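Local coordinates for protein prokaryotic transcription elongation factor GreA/GreB (Nitrosomonas europaea, PDB 2PN0) that probably binds RNA polymerase as a member of the GreA/GreB family of transcription elongation factors, at residues V57-E68 / L120-Y129. Residues are numbered along the deposited sequence; the frame is centred on the assembly and turned at random.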
loop_
_atom_site.group_PDB
_atom_site.type_symbol
_atom_site.label_atom_id
_atom_site.label_comp_id
_atom_site.label_asym_id
_atom_site.label_seq_id
_atom_site.Cartn_x
_atom_site.Cartn_y
_atom_site.Cartn_z
ATOM N N VAL A 57 12.920 -9.270 -7.086
ATOM C CA VAL A 57 11.704 -9.500 -6.294
ATOM C C VAL A 57 10.685 -10.323 -7.085
ATOM O O VAL A 57 10.206 -9.896 -8.129
ATOM C CB VAL A 57 11.050 -8.163 -5.861
ATOM C CG1 VAL A 57 9.787 -8.453 -5.035
ATOM C CG2 VAL A 57 12.026 -7.376 -4.990
ATOM N N THR A 58 10.383 -11.508 -6.569
ATOM C CA THR A 58 9.393 -12.389 -7.155
ATOM C C THR A 58 8.239 -12.548 -6.179
ATOM O O THR A 58 8.313 -12.127 -5.028
ATOM C CB THR A 58 9.994 -13.781 -7.474
ATOM O OG1 THR A 58 10.515 -14.378 -6.266
ATOM C CG2 THR A 58 11.108 -13.614 -8.468
HETATM N N MSE A 59 7.166 -13.172 -6.623
HETATM C CA MSE A 59 6.109 -13.556 -5.663
HETATM C C MSE A 59 6.764 -14.371 -4.531
HETATM O O MSE A 59 7.678 -15.196 -4.778
HETATM C CB MSE A 59 5.007 -14.351 -6.380
HETATM C CG MSE A 59 4.210 -13.539 -7.425
HETATM SE SE MSE A 59 3.435 -11.875 -6.679
HETATM C CE MSE A 59 2.448 -12.674 -5.207
ATOM N N ASN A 60 6.321 -14.118 -3.296
ATOM C CA ASN A 60 6.802 -14.807 -2.089
ATOM C C ASN A 60 8.236 -14.478 -1.655
ATOM O O ASN A 60 8.777 -15.155 -0.757
ATOM C CB ASN A 60 6.543 -16.333 -2.171
ATOM C CG ASN A 60 5.064 -16.654 -2.206
ATOM O OD1 ASN A 60 4.323 -16.194 -1.345
ATOM N ND2 ASN A 60 4.628 -17.474 -3.184
ATOM N N SER A 61 8.831 -13.467 -2.307
ATOM C CA SER A 61 10.140 -12.908 -1.891
ATOM C C SER A 61 9.930 -12.104 -0.610
ATOM O O SER A 61 8.920 -11.403 -0.460
ATOM C CB SER A 61 10.731 -11.943 -2.955
ATOM O OG SER A 61 11.289 -12.686 -4.034
ATOM N N THR A 62 10.911 -12.156 0.298
ATOM C CA THR A 62 10.944 -11.208 1.424
ATOM C C THR A 62 11.934 -10.104 1.072
ATOM O O THR A 62 13.082 -10.406 0.710
ATOM C CB THR A 62 11.344 -11.916 2.747
ATOM O OG1 THR A 62 10.304 -12.826 3.085
ATOM C CG2 THR A 62 11.489 -10.918 3.888
ATOM N N VAL A 63 11.457 -8.859 1.125
ATOM C CA VAL A 63 12.241 -7.700 0.755
ATOM C C VAL A 63 12.618 -6.968 2.032
ATOM O O VAL A 63 11.754 -6.617 2.837
ATOM C CB VAL A 63 11.436 -6.793 -0.224
ATOM C CG1 VAL A 63 12.285 -5.614 -0.730
ATOM C CG2 VAL A 63 10.891 -7.612 -1.419
ATOM N N ARG A 64 13.923 -6.753 2.218
ATOM C CA ARG A 64 14.431 -5.971 3.351
ATOM C C ARG A 64 14.707 -4.556 2.885
ATOM O O ARG A 64 15.385 -4.382 1.873
ATOM C CB ARG A 64 15.725 -6.599 3.877
ATOM C CG ARG A 64 16.283 -5.913 5.081
ATOM C CD ARG A 64 17.184 -6.866 5.797
ATOM N NE ARG A 64 17.860 -6.313 6.948
ATOM C CZ ARG A 64 17.302 -6.008 8.127
ATOM N NH1 ARG A 64 15.994 -6.132 8.338
ATOM N NH2 ARG A 64 18.076 -5.546 9.114
ATOM N N PHE A 65 14.188 -3.566 3.609
ATOM C CA PHE A 65 14.311 -2.169 3.234
ATOM C C PHE A 65 15.033 -1.385 4.293
ATOM O O PHE A 65 14.874 -1.672 5.489
ATOM C CB PHE A 65 12.928 -1.503 3.179
ATOM C CG PHE A 65 12.002 -2.077 2.163
ATOM C CD1 PHE A 65 12.011 -1.602 0.845
ATOM C CD2 PHE A 65 11.092 -3.079 2.533
ATOM C CE1 PHE A 65 11.134 -2.108 -0.106
ATOM C CE2 PHE A 65 10.200 -3.634 1.573
ATOM C CZ PHE A 65 10.218 -3.121 0.263
ATOM N N ARG A 66 15.803 -0.371 3.884
ATOM C CA ARG A 66 16.319 0.615 4.833
ATOM C C ARG A 66 15.709 1.979 4.506
ATOM O O ARG A 66 15.671 2.381 3.337
ATOM C CB ARG A 66 17.852 0.710 4.828
ATOM C CG ARG A 66 18.401 1.477 6.050
ATOM C CD ARG A 66 19.918 1.721 6.035
ATOM N NE ARG A 66 20.710 0.484 6.032
ATOM C CZ ARG A 66 21.300 -0.025 4.948
ATOM N NH1 ARG A 66 21.182 0.589 3.765
ATOM N NH2 ARG A 66 22.001 -1.156 5.037
ATOM N N VAL A 67 15.217 2.660 5.532
ATOM C CA VAL A 67 14.687 4.001 5.337
ATOM C C VAL A 67 15.871 4.948 5.208
ATOM O O VAL A 67 16.847 4.872 5.981
ATOM C CB VAL A 67 13.759 4.437 6.487
ATOM C CG1 VAL A 67 12.625 3.428 6.670
ATOM C CG2 VAL A 67 14.531 4.562 7.745
ATOM N N GLU A 68 15.828 5.847 4.233
ATOM C CA GLU A 68 16.972 6.753 4.133
ATOM C C GLU A 68 17.166 7.709 5.321
ATOM O O GLU A 68 18.303 7.832 5.791
ATOM C CB GLU A 68 17.140 7.411 2.753
ATOM C CG GLU A 68 16.054 8.362 2.308
ATOM C CD GLU A 68 16.635 9.514 1.514
ATOM O OE1 GLU A 68 16.419 10.646 1.949
ATOM O OE2 GLU A 68 17.335 9.309 0.491
ATOM N N LEU A 120 8.234 8.590 2.712
ATOM C CA LEU A 120 9.156 7.616 3.246
ATOM C C LEU A 120 9.898 7.086 2.039
ATOM O O LEU A 120 9.311 6.420 1.175
ATOM C CB LEU A 120 8.395 6.478 3.914
ATOM C CG LEU A 120 9.316 5.377 4.438
ATOM C CD1 LEU A 120 10.214 5.947 5.570
ATOM C CD2 LEU A 120 8.497 4.239 4.927
ATOM N N ARG A 121 11.193 7.371 1.964
ATOM C CA ARG A 121 11.999 6.848 0.863
ATOM C C ARG A 121 12.928 5.700 1.356
ATOM O O ARG A 121 13.693 5.878 2.322
ATOM C CB ARG A 121 12.853 7.953 0.219
ATOM C CG ARG A 121 13.608 7.448 -1.042
ATOM C CD ARG A 121 14.201 8.639 -1.811
ATOM N NE ARG A 121 14.897 8.227 -3.028
ATOM C CZ ARG A 121 14.307 7.886 -4.178
ATOM N NH1 ARG A 121 12.977 7.888 -4.306
ATOM N NH2 ARG A 121 15.071 7.487 -5.206
ATOM N N VAL A 122 12.850 4.552 0.702
ATOM C CA VAL A 122 13.522 3.344 1.196
ATOM C C VAL A 122 14.348 2.720 0.083
ATOM O O VAL A 122 14.039 2.903 -1.100
ATOM C CB VAL A 122 12.532 2.294 1.744
ATOM C CG1 VAL A 122 11.815 2.836 3.015
ATOM C CG2 VAL A 122 11.460 1.862 0.661
ATOM N N ARG A 123 15.397 1.987 0.475
ATOM C CA ARG A 123 16.153 1.237 -0.499
ATOM C C ARG A 123 16.025 -0.230 -0.177
ATOM O O ARG A 123 16.043 -0.610 0.986
ATOM C CB ARG A 123 17.640 1.636 -0.418
ATOM C CG ARG A 123 18.547 0.880 -1.390
ATOM C CD ARG A 123 20.024 1.194 -1.065
ATOM N NE ARG A 123 20.312 2.616 -1.263
ATOM C CZ ARG A 123 21.469 3.193 -0.932
ATOM N NH1 ARG A 123 22.429 2.460 -0.356
ATOM N NH2 ARG A 123 21.665 4.498 -1.157
ATOM N N ILE A 124 15.941 -1.055 -1.212
ATOM C CA ILE A 124 15.915 -2.484 -0.999
ATOM C C ILE A 124 17.318 -2.956 -0.682
ATOM O O ILE A 124 18.222 -2.860 -1.524
ATOM C CB ILE A 124 15.388 -3.246 -2.238
ATOM C CG1 ILE A 124 13.908 -2.860 -2.523
ATOM C CG2 ILE A 124 15.586 -4.783 -2.031
ATOM C CD1 ILE A 124 13.361 -3.375 -3.831
ATOM N N VAL A 125 17.500 -3.442 0.547
ATOM C CA VAL A 125 18.828 -3.822 1.016
ATOM C C VAL A 125 19.137 -5.300 0.717
ATOM O O VAL A 125 20.321 -5.667 0.493
ATOM C CB VAL A 125 19.084 -3.426 2.511
ATOM C CG1 VAL A 125 19.022 -1.935 2.677
ATOM C CG2 VAL A 125 18.138 -4.071 3.425
ATOM N N GLU A 126 18.091 -6.119 0.646
ATOM C CA GLU A 126 18.231 -7.576 0.438
ATOM C C GLU A 126 16.923 -8.177 -0.018
ATOM O O GLU A 126 15.846 -7.721 0.374
ATOM C CB GLU A 126 18.648 -8.254 1.751
ATOM C CG GLU A 126 19.083 -9.724 1.596
ATOM C CD GLU A 126 19.648 -10.336 2.852
ATOM O OE1 GLU A 126 19.667 -9.681 3.926
ATOM O OE2 GLU A 126 20.056 -11.513 2.758
ATOM N N VAL A 127 17.026 -9.215 -0.840
ATOM C CA VAL A 127 15.858 -9.992 -1.280
ATOM C C VAL A 127 16.128 -11.448 -0.883
ATOM O O VAL A 127 17.223 -11.934 -1.098
ATOM C CB VAL A 127 15.701 -9.861 -2.796
ATOM C CG1 VAL A 127 14.557 -10.723 -3.287
ATOM C CG2 VAL A 127 15.445 -8.380 -3.178
ATOM N N THR A 128 15.150 -12.125 -0.285
ATOM C CA THR A 128 15.328 -13.505 0.150
ATOM C C THR A 128 14.068 -14.285 -0.205
ATOM O O THR A 128 12.964 -13.776 -0.100
ATOM C CB THR A 128 15.556 -13.575 1.660
ATOM O OG1 THR A 128 14.489 -12.887 2.319
ATOM C CG2 THR A 128 16.883 -12.919 2.040
ATOM N N TYR A 129 14.230 -15.524 -0.654
ATOM C CA TYR A 129 13.060 -16.253 -1.059
ATOM C C TYR A 129 12.557 -17.145 0.063
ATOM O O TYR A 129 13.350 -17.619 0.869
ATOM C CB TYR A 129 13.254 -17.005 -2.376
ATOM C CG TYR A 129 12.029 -17.833 -2.653
ATOM C CD1 TYR A 129 10.844 -17.229 -3.103
ATOM C CD2 TYR A 129 12.020 -19.214 -2.387
ATOM C CE1 TYR A 129 9.702 -17.983 -3.320
ATOM C CE2 TYR A 129 10.883 -19.975 -2.598
ATOM C CZ TYR A 129 9.730 -19.358 -3.066
ATOM O OH TYR A 129 8.596 -20.110 -3.278
HETATM O O HOH W 1 15.390 -10.216 2.511
#
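Phe-65 and Val-63 on one strand and Ile-124 on the other interlock on the buried face of an antiparallel pair. CG1 of Val-63 sits 3.4 Å above the plane of the Phe-65 ring, offset toward its rim, and the same methyl also touches Ile-124, lying 3.6 Å from Ile-124 CG2. With its CG1 anti to the carbonyl carbon (chi1 -64°), Ile-124 runs alongside the Phe-65 side chain, pointing the same way, and its CG1 reaches ring atom CE1 at 3.8 Å. An alanine in place of Ile-124 would probably leave CG1 of Val-63 and the CE1 corner of the Phe-65 ring facing a gap. Val-122 CG2 meets the next ring atom, Phe-65 CD1, at 3.5 Å, while its CG1 turns to Val-67. Phe-74 meets the Phe-65 ring from outside the pair.

Midway, the register slips in a classic beta bulge: Val-125 and Glu-126 both face Arg-64, whose carbonyl O accepts a bond from Val-125 N (2.7 Å) and a weak one from Glu-126 N. At the bulge Val-125 points toward the partner strand, a two-pronged bump between Arg-64 and Arg-66. Its CG2 packs against CB and CG of Arg-64, whereas CG1 lies, in the Arg-66 conformer described here, over one face of that guanidinium, 3.5 Å from Arg-66 NH1. Strand 109-113 flanks strand 119-128 on its other edge, completing a three-stranded sheet in the C-terminal GreA/GreB region. Beyond strand 62-67, the Tyr-129 ring lies against the type II turn from Thr-58 to Ser-61, its CE1 3.7 Å from Asn-60 CB, with Met-59 O at the ring edge.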